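Local coordinates for protein putative cellulase CEL6 (Mycobacterium tuberculosis, PDB 1UP3) that probably hydrolyses internal beta-1,4-glucosidic bonds of cellulose as a family 6 endoglucanase, and binds a thio-linked cello-oligosaccharide analogue, at residues T74-P79 with S85-G90; I115-D120 with D145-D150; A123-L128 with Q134-L139; V155-G160 with A172-V177. All coordinates share one frame; numbering follows the deposited sequence. Where two conformers were deposited one is given.

Interaction 1 (T74-P79 with S85-G90)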
loop_
_atom_site.group_PDB
_atom_site.type_symbol
_atom_site.label_atom_id
_atom_site.label_comp_id
_atom_site.label_asym_id
_atom_site.label_seq_id
_atom_site.Cartn_x
_atom_site.Cartn_y
_atom_site.Cartn_z
ATOM N N THR A 74 -3.086 -4.120 -2.988
ATOM C CA THR A 74 -2.884 -2.694 -3.212
ATOM C C THR A 74 -3.273 -2.318 -4.627
ATOM O O THR A 74 -2.743 -2.887 -5.569
ATOM C CB THR A 74 -1.457 -2.353 -2.935
ATOM O OG1 THR A 74 -1.179 -2.647 -1.550
ATOM C CG2 THR A 74 -1.207 -0.828 -3.109
ATOM N N LEU A 75 -4.229 -1.415 -4.770
ATOM C CA LEU A 75 -4.651 -0.967 -6.093
ATOM C C LEU A 75 -3.843 0.256 -6.480
ATOM O O LEU A 75 -3.870 1.262 -5.790
ATOM C CB LEU A 75 -6.164 -0.672 -6.099
ATOM C CG LEU A 75 -7.058 -1.841 -5.667
ATOM C CD1 LEU A 75 -8.528 -1.448 -5.798
ATOM C CD2 LEU A 75 -6.798 -3.123 -6.461
ATOM N N TYR A 76 -3.161 0.199 -7.620
ATOM C CA TYR A 76 -2.239 1.275 -8.021
ATOM C C TYR A 76 -2.368 1.513 -9.528
ATOM O O TYR A 76 -1.413 1.318 -10.290
ATOM C CB TYR A 76 -0.810 0.878 -7.603
ATOM C CG TYR A 76 0.263 1.956 -7.630
ATOM C CD1 TYR A 76 0.022 3.192 -7.048
ATOM C CD2 TYR A 76 1.509 1.701 -8.168
ATOM C CE1 TYR A 76 0.993 4.203 -7.029
ATOM C CE2 TYR A 76 2.515 2.676 -8.158
ATOM C CZ TYR A 76 2.260 3.912 -7.565
ATOM O OH TYR A 76 3.250 4.892 -7.568
ATOM N N GLY A 77 -3.581 1.859 -9.952
ATOM C CA GLY A 77 -3.909 2.034 -11.367
ATOM C C GLY A 77 -4.437 3.413 -11.738
ATOM O O GLY A 77 -4.896 3.581 -12.874
ATOM N N ILE A 78 -4.396 4.380 -10.841
ATOM C CA ILE A 78 -5.056 5.689 -11.104
ATOM C C ILE A 78 -4.489 6.352 -12.354
ATOM O O ILE A 78 -3.292 6.261 -12.633
ATOM C CB ILE A 78 -4.930 6.638 -9.862
ATOM C CG1 ILE A 78 -6.016 7.703 -9.829
ATOM C CG2 ILE A 78 -3.549 7.225 -9.781
ATOM C CD1 ILE A 78 -7.389 7.150 -9.513
ATOM N N PRO A 79 -5.332 6.975 -13.158
ATOM C CA PRO A 79 -4.808 7.728 -14.297
ATOM C C PRO A 79 -3.835 8.824 -13.844
ATOM O O PRO A 79 -4.008 9.420 -12.789
ATOM C CB PRO A 79 -6.069 8.319 -14.948
ATOM C CG PRO A 79 -7.144 7.328 -14.609
ATOM C CD PRO A 79 -6.790 6.929 -13.184
ATOM N N SER A 85 6.140 10.586 -13.007
ATOM C CA SER A 85 7.497 10.457 -12.445
ATOM C C SER A 85 7.960 8.981 -12.502
ATOM O O SER A 85 7.544 8.225 -13.384
ATOM C CB SER A 85 7.525 11.057 -11.036
ATOM O OG SER A 85 8.830 11.061 -10.474
ATOM N N TYR A 86 8.826 8.569 -11.577
ATOM C CA TYR A 86 9.509 7.266 -11.662
ATOM C C TYR A 86 8.552 6.081 -11.716
ATOM O O TYR A 86 8.823 5.082 -12.374
ATOM C CB TYR A 86 10.469 7.081 -10.497
ATOM C CG TYR A 86 11.514 8.165 -10.396
ATOM C CD1 TYR A 86 12.389 8.395 -11.446
ATOM C CD2 TYR A 86 11.580 8.993 -9.299
ATOM C CE1 TYR A 86 13.313 9.372 -11.375
ATOM C CE2 TYR A 86 12.516 9.999 -9.228
ATOM C CZ TYR A 86 13.391 10.177 -10.272
ATOM O OH TYR A 86 14.328 11.186 -10.218
ATOM N N ALA A 87 7.400 6.233 -11.089
ATOM C CA ALA A 87 6.394 5.175 -11.097
ATOM C C ALA A 87 5.202 5.481 -12.009
ATOM O O ALA A 87 4.084 5.034 -11.754
ATOM C CB ALA A 87 5.920 4.896 -9.634
ATOM N N SER A 88 5.459 6.227 -13.083
ATOM C CA SER A 88 4.451 6.547 -14.096
ATOM C C SER A 88 3.739 5.298 -14.586
ATOM O O SER A 88 4.313 4.195 -14.603
ATOM C CB SER A 88 5.105 7.286 -15.263
ATOM O OG SER A 88 5.926 6.389 -15.999
ATOM N N GLY A 89 2.459 5.456 -14.914
ATOM C CA GLY A 89 1.632 4.318 -15.310
ATOM C C GLY A 89 0.161 4.614 -15.071
ATOM O O GLY A 89 -0.280 5.749 -15.236
ATOM N N GLY A 90 -0.578 3.591 -14.665
ATOM C CA GLY A 90 -2.012 3.726 -14.511
ATOM C C GLY A 90 -2.766 3.631 -15.829
ATOM O O GLY A 90 -2.181 3.602 -16.935
#

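Interaction 2 (I115-D120 with D145-D150). With BGC (beta-D-glucopyranose), chain B.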
loop_
_atom_site.group_PDB
_atom_site.type_symbol
_atom_site.label_atom_id
_atom_site.label_comp_id
_atom_site.label_asym_id
_atom_site.label_seq_id
_atom_site.Cartn_x
_atom_site.Cartn_y
_atom_site.Cartn_z
ATOM N N ILE A 115 -7.893 -4.030 1.339
ATOM C CA ILE A 115 -7.623 -3.308 0.099
ATOM C C ILE A 115 -7.063 -1.953 0.442
ATOM O O ILE A 115 -7.699 -1.208 1.176
ATOM C CB ILE A 115 -8.873 -3.137 -0.774
ATOM C CG1 ILE A 115 -9.648 -4.461 -0.918
ATOM C CG2 ILE A 115 -8.482 -2.554 -2.149
ATOM C CD1 ILE A 115 -8.912 -5.578 -1.608
ATOM N N ILE A 116 -5.874 -1.673 -0.082
ATOM C CA ILE A 116 -5.220 -0.374 0.028
ATOM C C ILE A 116 -5.486 0.357 -1.309
ATOM O O ILE A 116 -5.027 -0.066 -2.372
ATOM C CB ILE A 116 -3.734 -0.518 0.261
ATOM C CG1 ILE A 116 -3.412 -1.466 1.443
ATOM C CG2 ILE A 116 -3.093 0.870 0.395
ATOM C CD1 ILE A 116 -3.984 -0.984 2.732
ATOM N N VAL A 117 -6.266 1.424 -1.257
ATOM C CA VAL A 117 -6.739 2.107 -2.468
ATOM C C VAL A 117 -5.795 3.274 -2.814
ATOM O O VAL A 117 -5.756 4.309 -2.134
ATOM C CB VAL A 117 -8.156 2.667 -2.298
ATOM C CG1 VAL A 117 -8.654 3.340 -3.577
ATOM C CG2 VAL A 117 -9.119 1.602 -1.867
ATOM N N GLU A 118 -5.059 3.071 -3.901
ATOM C CA GLU A 118 -4.287 4.104 -4.592
ATOM C C GLU A 118 -3.302 4.895 -3.740
ATOM O O GLU A 118 -3.468 6.087 -3.502
ATOM C CB GLU A 118 -5.226 5.022 -5.358
ATOM C CG GLU A 118 -6.013 4.289 -6.435
ATOM C CD GLU A 118 -5.156 3.686 -7.539
ATOM O OE1 GLU A 118 -3.992 4.115 -7.792
ATOM O OE2 GLU A 118 -5.680 2.756 -8.212
ATOM N N PRO A 119 -2.220 4.236 -3.367
ATOM C CA PRO A 119 -1.090 4.955 -2.721
ATOM C C PRO A 119 -0.757 6.235 -3.494
ATOM O O PRO A 119 -0.616 6.175 -4.708
ATOM C CB PRO A 119 0.071 3.957 -2.848
ATOM C CG PRO A 119 -0.619 2.622 -2.725
ATOM C CD PRO A 119 -1.916 2.808 -3.517
ATOM N N ASP A 120 -0.678 7.340 -2.776
ATOM C CA ASP A 120 -0.243 8.667 -3.268
ATOM C C ASP A 120 -1.308 9.434 -4.003
ATOM O O ASP A 120 -1.112 10.617 -4.232
ATOM C CB ASP A 120 0.980 8.627 -4.190
ATOM C CG ASP A 120 2.167 7.885 -3.624
ATOM O OD1 ASP A 120 2.318 7.796 -2.383
ATOM O OD2 ASP A 120 3.020 7.382 -4.410
ATOM N N ASP A 145 -16.961 3.293 -3.187
ATOM C CA ASP A 145 -18.377 2.922 -3.299
ATOM C C ASP A 145 -18.561 1.526 -3.868
ATOM O O ASP A 145 -19.524 0.840 -3.507
ATOM C CB ASP A 145 -19.120 3.893 -4.211
ATOM C CG ASP A 145 -19.366 5.267 -3.586
ATOM O OD1 ASP A 145 -19.179 5.467 -2.360
ATOM O OD2 ASP A 145 -19.845 6.186 -4.297
ATOM N N THR A 146 -17.673 1.101 -4.756
ATOM C CA THR A 146 -17.818 -0.186 -5.455
ATOM C C THR A 146 -17.205 -1.333 -4.679
ATOM O O THR A 146 -17.778 -2.423 -4.600
ATOM C CB THR A 146 -17.200 -0.069 -6.830
ATOM O OG1 THR A 146 -17.789 1.069 -7.493
ATOM C CG2 THR A 146 -17.551 -1.259 -7.712
ATOM N N LEU A 147 -16.020 -1.111 -4.136
ATOM C CA LEU A 147 -15.301 -2.151 -3.422
ATOM C C LEU A 147 -15.975 -2.552 -2.112
ATOM O O LEU A 147 -15.915 -3.739 -1.740
ATOM C CB LEU A 147 -13.839 -1.790 -3.179
ATOM C CG LEU A 147 -13.000 -1.563 -4.436
ATOM C CD1 LEU A 147 -11.730 -0.831 -4.074
ATOM C CD2 LEU A 147 -12.723 -2.906 -5.148
ATOM N N THR A 148 -16.617 -1.595 -1.431
ATOM C CA THR A 148 -17.271 -1.865 -0.158
ATOM C C THR A 148 -18.569 -2.655 -0.299
ATOM O O THR A 148 -19.155 -3.042 0.702
ATOM C CB THR A 148 -17.492 -0.588 0.666
ATOM O OG1 THR A 148 -18.206 0.389 -0.102
ATOM C CG2 THR A 148 -16.162 0.037 1.061
ATOM N N ARG A 149 -19.010 -2.906 -1.522
ATOM C CA ARG A 149 -20.106 -3.842 -1.737
ATOM C C ARG A 149 -19.727 -5.266 -1.353
ATOM O O ARG A 149 -20.617 -6.082 -1.130
ATOM C CB ARG A 149 -20.602 -3.790 -3.179
ATOM C CG ARG A 149 -21.225 -2.447 -3.552
ATOM C CD ARG A 149 -22.391 -1.995 -2.680
ATOM N NE ARG A 149 -23.199 -0.959 -3.332
ATOM C CZ ARG A 149 -24.321 -0.431 -2.812
ATOM N NH1 ARG A 149 -24.808 -0.856 -1.640
ATOM N NH2 ARG A 149 -24.971 0.517 -3.483
ATOM N N ASP A 150 -18.433 -5.581 -1.276
ATOM C CA ASP A 150 -17.974 -6.820 -0.615
ATOM C C ASP A 150 -17.985 -6.532 0.865
ATOM O O ASP A 150 -17.099 -5.824 1.343
ATOM C CB ASP A 150 -16.551 -7.159 -1.057
ATOM C CG ASP A 150 -15.986 -8.410 -0.404
ATOM O OD1 ASP A 150 -16.691 -9.045 0.439
ATOM O OD2 ASP A 150 -14.819 -8.816 -0.662
HETATM C C2 BGC B . 6.860 9.948 -4.540
HETATM C C3 BGC B . 6.127 8.630 -4.742
HETATM C C4 BGC B . 6.283 7.735 -3.512
HETATM C C5 BGC B . 5.890 8.546 -2.259
HETATM C C6 BGC B . 6.177 7.766 -0.969
HETATM C C1 BGC B . 6.393 10.612 -3.241
HETATM O O2 BGC B . 6.706 10.814 -5.680
HETATM O O3 BGC B . 6.565 7.957 -5.912
HETATM O O4 BGC B . 5.476 6.555 -3.591
HETATM O O5 BGC B . 6.633 9.750 -2.156
HETATM O O6 BGC B . 5.737 8.492 0.162
#

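Interaction 3 (A123-L128 with Q134-L139)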
loop_
_atom_site.group_PDB
_atom_site.type_symbol
_atom_site.label_atom_id
_atom_site.label_comp_id
_atom_site.label_asym_id
_atom_site.label_seq_id
_atom_site.Cartn_x
_atom_site.Cartn_y
_atom_site.Cartn_z
ATOM N N ALA A 123 -2.794 12.413 -2.043
ATOM C CA ALA A 123 -1.719 13.306 -1.536
ATOM C C ALA A 123 -1.032 14.045 -2.662
ATOM O O ALA A 123 -0.609 15.192 -2.466
ATOM C CB ALA A 123 -0.698 12.523 -0.718
ATOM N N MET A 124 -0.922 13.404 -3.834
ATOM C CA MET A 124 -0.191 13.955 -4.981
ATOM C C MET A 124 -1.105 14.714 -5.952
ATOM O O MET A 124 -0.630 15.262 -6.937
ATOM C CB MET A 124 0.584 12.861 -5.723
ATOM C CG MET A 124 1.827 13.393 -6.436
ATOM S SD MET A 124 2.598 12.135 -7.461
ATOM C CE MET A 124 3.171 11.148 -6.243
ATOM N N ALA A 125 -2.388 14.793 -5.641
ATOM C CA ALA A 125 -3.384 15.300 -6.589
ATOM C C ALA A 125 -3.134 16.745 -7.003
ATOM O O ALA A 125 -3.596 17.139 -8.052
ATOM C CB ALA A 125 -4.763 15.122 -6.052
ATOM N N ASP A 126 -2.403 17.508 -6.194
ATOM C CA ASP A 126 -2.155 18.906 -6.533
ATOM C C ASP A 126 -1.306 19.107 -7.792
ATOM O O ASP A 126 -1.301 20.230 -8.356
ATOM C CB ASP A 126 -1.500 19.647 -5.375
ATOM C CG ASP A 126 -2.416 19.808 -4.189
ATOM O OD1 ASP A 126 -3.638 20.023 -4.356
ATOM O OD2 ASP A 126 -1.928 19.834 -3.037
ATOM N N CYS A 127 -0.592 18.081 -8.248
ATOM C CA CYS A 127 0.130 18.143 -9.539
ATOM C C CYS A 127 -0.823 18.275 -10.730
ATOM O O CYS A 127 -0.419 18.681 -11.816
ATOM C CB CYS A 127 1.011 16.893 -9.746
ATOM S SG CYS A 127 0.115 15.440 -10.369
ATOM N N LEU A 128 -2.093 17.929 -10.530
ATOM C CA LEU A 128 -3.086 17.937 -11.590
ATOM C C LEU A 128 -3.790 19.293 -11.687
ATOM O O LEU A 128 -3.854 20.052 -10.717
ATOM C CB LEU A 128 -4.134 16.861 -11.310
ATOM C CG LEU A 128 -3.587 15.424 -11.160
ATOM C CD1 LEU A 128 -4.701 14.467 -10.746
ATOM C CD2 LEU A 128 -2.971 14.978 -12.450
ATOM N N GLN A 134 -10.431 16.938 -9.625
ATOM C CA GLN A 134 -11.800 16.508 -9.265
ATOM C C GLN A 134 -12.143 15.166 -9.877
ATOM O O GLN A 134 -12.729 14.332 -9.220
ATOM C CB GLN A 134 -12.834 17.547 -9.662
ATOM C CG GLN A 134 -14.259 17.270 -9.082
ATOM C CD GLN A 134 -14.258 17.116 -7.545
ATOM O OE1 GLN A 134 -13.754 17.994 -6.823
ATOM N NE2 GLN A 134 -14.800 15.993 -7.044
ATOM N N GLU A 135 -11.693 14.932 -11.097
ATOM C CA GLU A 135 -11.837 13.629 -11.719
ATOM C C GLU A 135 -11.193 12.559 -10.826
ATOM O O GLU A 135 -11.773 11.477 -10.586
ATOM C CB GLU A 135 -11.183 13.608 -13.080
ATOM C CG GLU A 135 -11.347 12.267 -13.749
ATOM C CD GLU A 135 -10.575 12.108 -15.030
ATOM O OE1 GLU A 135 -9.326 12.317 -15.067
ATOM O OE2 GLU A 135 -11.221 11.722 -16.008
ATOM N N ARG A 136 -9.969 12.822 -10.372
ATOM C CA ARG A 136 -9.246 11.828 -9.556
ATOM C C ARG A 136 -10.030 11.542 -8.272
ATOM O O ARG A 136 -10.160 10.384 -7.873
ATOM C CB ARG A 136 -7.827 12.324 -9.227
ATOM C CG ARG A 136 -7.073 11.434 -8.227
ATOM C CD ARG A 136 -5.638 11.707 -8.123
ATOM N NE ARG A 136 -4.871 11.280 -9.265
ATOM C CZ ARG A 136 -3.551 11.297 -9.296
ATOM N NH1 ARG A 136 -2.876 11.705 -8.211
ATOM N NH2 ARG A 136 -2.888 10.956 -10.359
ATOM N N PHE A 137 -10.537 12.589 -7.631
ATOM C CA PHE A 137 -11.304 12.403 -6.394
ATOM C C PHE A 137 -12.556 11.552 -6.694
ATOM O O PHE A 137 -12.893 10.643 -5.926
ATOM C CB PHE A 137 -11.699 13.729 -5.749
ATOM C CG PHE A 137 -10.533 14.570 -5.251
ATOM C CD1 PHE A 137 -9.301 14.024 -5.009
ATOM C CD2 PHE A 137 -10.695 15.926 -5.041
ATOM C CE1 PHE A 137 -8.245 14.813 -4.554
ATOM C CE2 PHE A 137 -9.636 16.701 -4.586
ATOM C CZ PHE A 137 -8.426 16.124 -4.335
ATOM N N ASP A 138 -13.222 11.825 -7.820
ATOM C CA ASP A 138 -14.362 11.008 -8.247
ATOM C C ASP A 138 -14.026 9.542 -8.473
ATOM O O ASP A 138 -14.838 8.670 -8.131
ATOM C CB ASP A 138 -15.023 11.585 -9.486
ATOM C CG ASP A 138 -15.657 12.933 -9.245
ATOM O OD1 ASP A 138 -15.887 13.323 -8.073
ATOM O OD2 ASP A 138 -15.949 13.667 -10.207
ATOM N N LEU A 139 -12.835 9.262 -9.011
ATOM C CA LEU A 139 -12.388 7.893 -9.232
ATOM C C LEU A 139 -12.082 7.166 -7.923
ATOM O O LEU A 139 -12.428 5.999 -7.772
ATOM C CB LEU A 139 -11.164 7.891 -10.156
ATOM C CG LEU A 139 -11.482 8.352 -11.577
ATOM C CD1 LEU A 139 -10.172 8.433 -12.363
ATOM C CD2 LEU A 139 -12.495 7.538 -12.272
#

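Interaction 4 (V155-G160 with A172-V177)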
loop_
_atom_site.group_PDB
_atom_site.type_symbol
_atom_site.label_atom_id
_atom_site.label_comp_id
_atom_site.label_asym_id
_atom_site.label_seq_id
_atom_site.Cartn_x
_atom_site.Cartn_y
_atom_site.Cartn_z
ATOM N N VAL A 155 -11.457 -1.799 3.623
ATOM C CA VAL A 155 -10.955 -0.866 2.594
ATOM C C VAL A 155 -10.312 0.335 3.268
ATOM O O VAL A 155 -10.950 0.989 4.110
ATOM C CB VAL A 155 -12.079 -0.428 1.632
ATOM C CG1 VAL A 155 -11.531 0.571 0.580
ATOM C CG2 VAL A 155 -12.708 -1.643 0.957
ATOM N N TYR A 156 -9.077 0.623 2.871
ATOM C CA TYR A 156 -8.298 1.733 3.432
ATOM C C TYR A 156 -7.864 2.612 2.269
ATOM O O TYR A 156 -7.146 2.171 1.369
ATOM C CB TYR A 156 -7.067 1.245 4.219
ATOM C CG TYR A 156 -7.431 0.393 5.418
ATOM C CD1 TYR A 156 -7.568 -0.980 5.290
ATOM C CD2 TYR A 156 -7.666 0.949 6.673
ATOM C CE1 TYR A 156 -7.924 -1.782 6.345
ATOM C CE2 TYR A 156 -8.048 0.124 7.747
ATOM C CZ TYR A 156 -8.183 -1.219 7.572
ATOM O OH TYR A 156 -8.538 -2.035 8.626
ATOM N N VAL A 157 -8.316 3.856 2.254
ATOM C CA VAL A 157 -7.943 4.810 1.208
ATOM C C VAL A 157 -6.598 5.425 1.528
ATOM O O VAL A 157 -6.354 5.897 2.638
ATOM C CB VAL A 157 -9.001 5.951 1.130
ATOM C CG1 VAL A 157 -8.585 6.955 0.105
ATOM C CG2 VAL A 157 -10.382 5.331 0.858
ATOM N N ASP A 158 -5.679 5.457 0.583
ATOM C CA ASP A 158 -4.372 5.957 0.975
ATOM C C ASP A 158 -4.415 7.453 1.269
ATOM O O ASP A 158 -5.012 8.248 0.510
ATOM C CB ASP A 158 -3.326 5.648 -0.069
ATOM C CG ASP A 158 -1.951 5.998 0.425
ATOM O OD1 ASP A 158 -1.445 5.259 1.291
ATOM O OD2 ASP A 158 -1.373 7.078 0.091
ATOM N N ALA A 159 -3.656 7.866 2.301
ATOM C CA ALA A 159 -3.704 9.233 2.800
ATOM C C ALA A 159 -2.296 9.867 2.965
ATOM O O ALA A 159 -2.136 10.820 3.742
ATOM C CB ALA A 159 -4.447 9.252 4.126
ATOM N N GLY A 160 -1.300 9.363 2.255
ATOM C CA GLY A 160 0.022 9.982 2.299
ATOM C C GLY A 160 0.747 9.690 3.576
ATOM O O GLY A 160 0.796 8.532 4.010
ATOM N N ALA A 172 -9.951 16.497 4.689
ATOM C CA ALA A 172 -10.917 17.064 3.756
ATOM C C ALA A 172 -11.072 16.201 2.510
ATOM O O ALA A 172 -12.207 15.967 2.030
ATOM C CB ALA A 172 -10.537 18.471 3.362
ATOM N N ARG A 173 -9.957 15.752 1.960
ATOM C CA ARG A 173 -9.978 14.901 0.780
ATOM C C ARG A 173 -10.600 13.552 1.107
ATOM O O ARG A 173 -11.375 13.018 0.307
ATOM C CB ARG A 173 -8.588 14.760 0.190
ATOM C CG ARG A 173 -8.029 16.074 -0.293
ATOM C CD ARG A 173 -6.648 16.020 -0.898
ATOM N NE ARG A 173 -6.171 17.388 -1.062
ATOM C CZ ARG A 173 -5.161 17.771 -1.800
ATOM N NH1 ARG A 173 -4.447 16.913 -2.515
ATOM N NH2 ARG A 173 -4.841 19.059 -1.816
ATOM N N LEU A 174 -10.241 12.958 2.241
ATOM C CA LEU A 174 -10.835 11.651 2.621
ATOM C C LEU A 174 -12.343 11.773 2.800
ATOM O O LEU A 174 -13.095 10.885 2.394
ATOM C CB LEU A 174 -10.206 11.163 3.927
ATOM C CG LEU A 174 -8.765 10.666 3.782
ATOM C CD1 LEU A 174 -8.142 10.501 5.164
ATOM C CD2 LEU A 174 -8.706 9.326 3.061
ATOM N N ASN A 175 -12.785 12.883 3.397
ATOM C CA ASN A 175 -14.213 13.079 3.609
ATOM C C ASN A 175 -14.918 13.209 2.270
ATOM O O ASN A 175 -15.995 12.633 2.102
ATOM C CB ASN A 175 -14.471 14.257 4.560
ATOM C CG ASN A 175 -14.174 13.893 6.004
ATOM O OD1 ASN A 175 -14.346 12.721 6.435
ATOM N ND2 ASN A 175 -13.727 14.882 6.775
ATOM N N ASP A 176 -14.307 13.915 1.329
ATOM C CA ASP A 176 -14.856 14.054 -0.017
ATOM C C ASP A 176 -14.994 12.748 -0.779
ATOM O O ASP A 176 -15.883 12.638 -1.619
ATOM C CB ASP A 176 -14.003 14.974 -0.866
ATOM C CG ASP A 176 -14.684 15.327 -2.192
ATOM O OD1 ASP A 176 -15.767 15.956 -2.136
ATOM O OD2 ASP A 176 -14.249 14.999 -3.331
ATOM N N VAL A 177 -14.130 11.761 -0.528
ATOM C CA VAL A 177 -14.221 10.512 -1.297
ATOM C C VAL A 177 -14.997 9.431 -0.546
ATOM O O VAL A 177 -15.028 8.301 -0.964
ATOM C CB VAL A 177 -12.817 9.991 -1.760
ATOM C CG1 VAL A 177 -12.087 11.038 -2.592
ATOM C CG2 VAL A 177 -12.001 9.532 -0.535
#

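Interaction 1 (T74-P79 with S85-G90)
Tyr76 and Ala87 supply the side-chain part of this contact. The methyl CB of Ala87 lies at the edge of the tyrosine ring, near its plane, 3.4 Å from Tyr76 OH. The ring extends this way because CG is anti to the backbone N (chi1 -167°), and a residue as small as alanine lets the phenol rim come right up to the turn. Segment 74-79 runs off the C-terminal end of strand 72-75 in the parallel sheet of the family 6 alpha/beta barrel, and 85-90 lies in the loop leading to helix 94-108, which folds back through a type I turn, Ser85 to Ser88. The backbone part is made by Gly90, whose CA lies 3.3 Å from Gly77 O. The same CA makes a CA-H...O contact with Ile78 O at 3.4 Å, nearly straight at the hydrogen (160°). Glycine suits this place: a CB here would run into Ile78 O, and the backbone angles would press it against the carbonyl before it. Arg81 bridges the segments, its guanidinium hydrogen-bonded to the carbonyls of Tyr76, Ala87 and Ser88. Trp43 meets the Tyr76 ring edge-to-face, and a bound glucose lies about 5 Å from this side chain.

Interaction 2 (I115-D120 with D145-D150)
In the beta-alpha-beta unit formed by strand 113-117, helix 130-147 and strand 153-158, Leu147, near the end of the helix, packs on the first strand, meeting Ile115 and Val117. These two strand residues, with one residue between them in sequence, direct their side chains from the same face of the sheet toward the helix. A single methyl does the touching: Leu147 CD1 rests 4.2 Å from Ile115 CG2 and 4.2 Å from Val117 CG2, bridging the two branched residues. The approaches differ. Leucine crosses the Ile115 side chain at about a right angle but slides past that of Val117 in the opposite direction. In the conformer given, the isoleucine branch that touches is CG2, anti to the backbone N. Beta-branched residues suit the strand by offering a broad apolar surface, while the longer leucine spans the gap between two backbones whose nearest CA atoms, Ile115 and Leu147, are 8.5 Å apart. Just beyond, the chain turns from Leu147 to Asp150, with Asp150 N bonded to Leu147 O at 3.2 Å.

The C-terminal end of the 115-120 segment has another role. Asp120 OD2 accepts a 2.7 Å hydrogen bond from O4 of a bound glucose, a sugar also held by Asn191 and Asp82. Val117 also packs on Val155 of strand 153-158, and Leu147 reaches Leu75 of strand 72-75 and Val104 of helix 94-108, which places this apolar contact between the sheet and two of its covering helices.

Interaction 3 (A123-L128 with Q134-L139)
Arg136 of helix 130-147 meets Ala125 and Leu128, and Phe137 meets Ala125. One turn of helix is bridged on another side by Gln134, whose NE2 gives a hydrogen bond to Asp138 OD1 at 3.1 Å. The acceptor lies in the amide plane of the glutamine, whereas the donor stands 44° out of the carboxylate plane.

Arg136 carries most of the contact. Its chain bends at chi3 (-72°), and Leu128 CD1 lies over one face of the guanidinium, offset toward the rim, 3.5 Å from Arg136 NE. The aliphatic part serves too, with Arg136 CD 4.1 Å from Ala125 CB. A long arginine suits this buried place because its methylenes and flat face pack against apolar groups while its N-H groups meet carbonyls: NH1 is hydrogen-bonded to Ala121 O and NH2 to Pro79 O.

Next along the helix, Phe137 brings CE1 to within 3.8 Å of Ala125 CB, a methyl small enough to fit beside both ring and arginine. The 3-10 turn 125-127, with Leu128 N bonded to Ala125 O at 3.0 Å, sets Ala125 and Leu128 on the same side. Asp138, besides receiving Gln134, forms a salt bridge with Arg141.

Helix 121-124 and its 3-10 extension thus pack on helix 130-147, with Met124 touching a bound glucose and Cys127 tied by a disulfide to Cys83, while Phe137 continues onto Arg173 and Asp176 of helix 167-176.

Interaction 4 (V155-G160 with A172-V177)
Asp158 OD2 accepts two backbone N-H groups, those of Gly160 and Asp120. The first bond, from Gly160 N at 3.1 Å and 164°, closes an Asx turn and approaches from above the carboxylate plane. Aspartate suits this strand end because its short carboxylate can bend back to the chain two residues on, and Gly160 itself takes a positive phi, which glycine accommodates. OD1 is hydrogen-bonded to Ser186 OG, so both oxygens of this buried group have partners.

Asp158 points away from segment 172-177, and its neighbours on either side in sequence make the contact. Val157 CG1 lies 3.8 Å from Leu174 CD2, the two side chains sliding past each other in opposite directions. The other leucine methyl, CD1, is 4.0 Å from Ala159 CB, so the forked end of Leu174 spreads over Val157 of the strand and Ala159 just beyond it. Val177, the first residue to leave helical geometry, adds CG2 at 4.3 Å from Val157 CG1. Leu122 of helix 121-124 touches Val157, Leu174 and Val177 alike. This apolar packing of helix on strand is that of a beta-alpha-beta unit, strand 153-158, helix 167-176 and strand 184-187, in the family 6 alpha/beta barrel.

Interactions 2 and 4 are buried, purely apolar helix-on-strand contacts of successive beta-alpha-beta units, and their strands pair directly through Ile115, Val117 and Tyr156. Interaction 3 is also buried but joins two helices, one of which, 130-147, it shares with interaction 2. Its chemistry mixes apolar packing with an arginine, and the Asp126–Arg173 salt bridge connects it to interaction 4. Interaction 1 is partly buried and combines a tyrosine-alanine contact with glycine CA against carbonyl oxygens in the loop after strand 72-75. That strand borders 113-117, and Glu118 joins the two by accepting from Gly77 N. Interactions 1, 2 and 3 each bring a residue close to bound glucose.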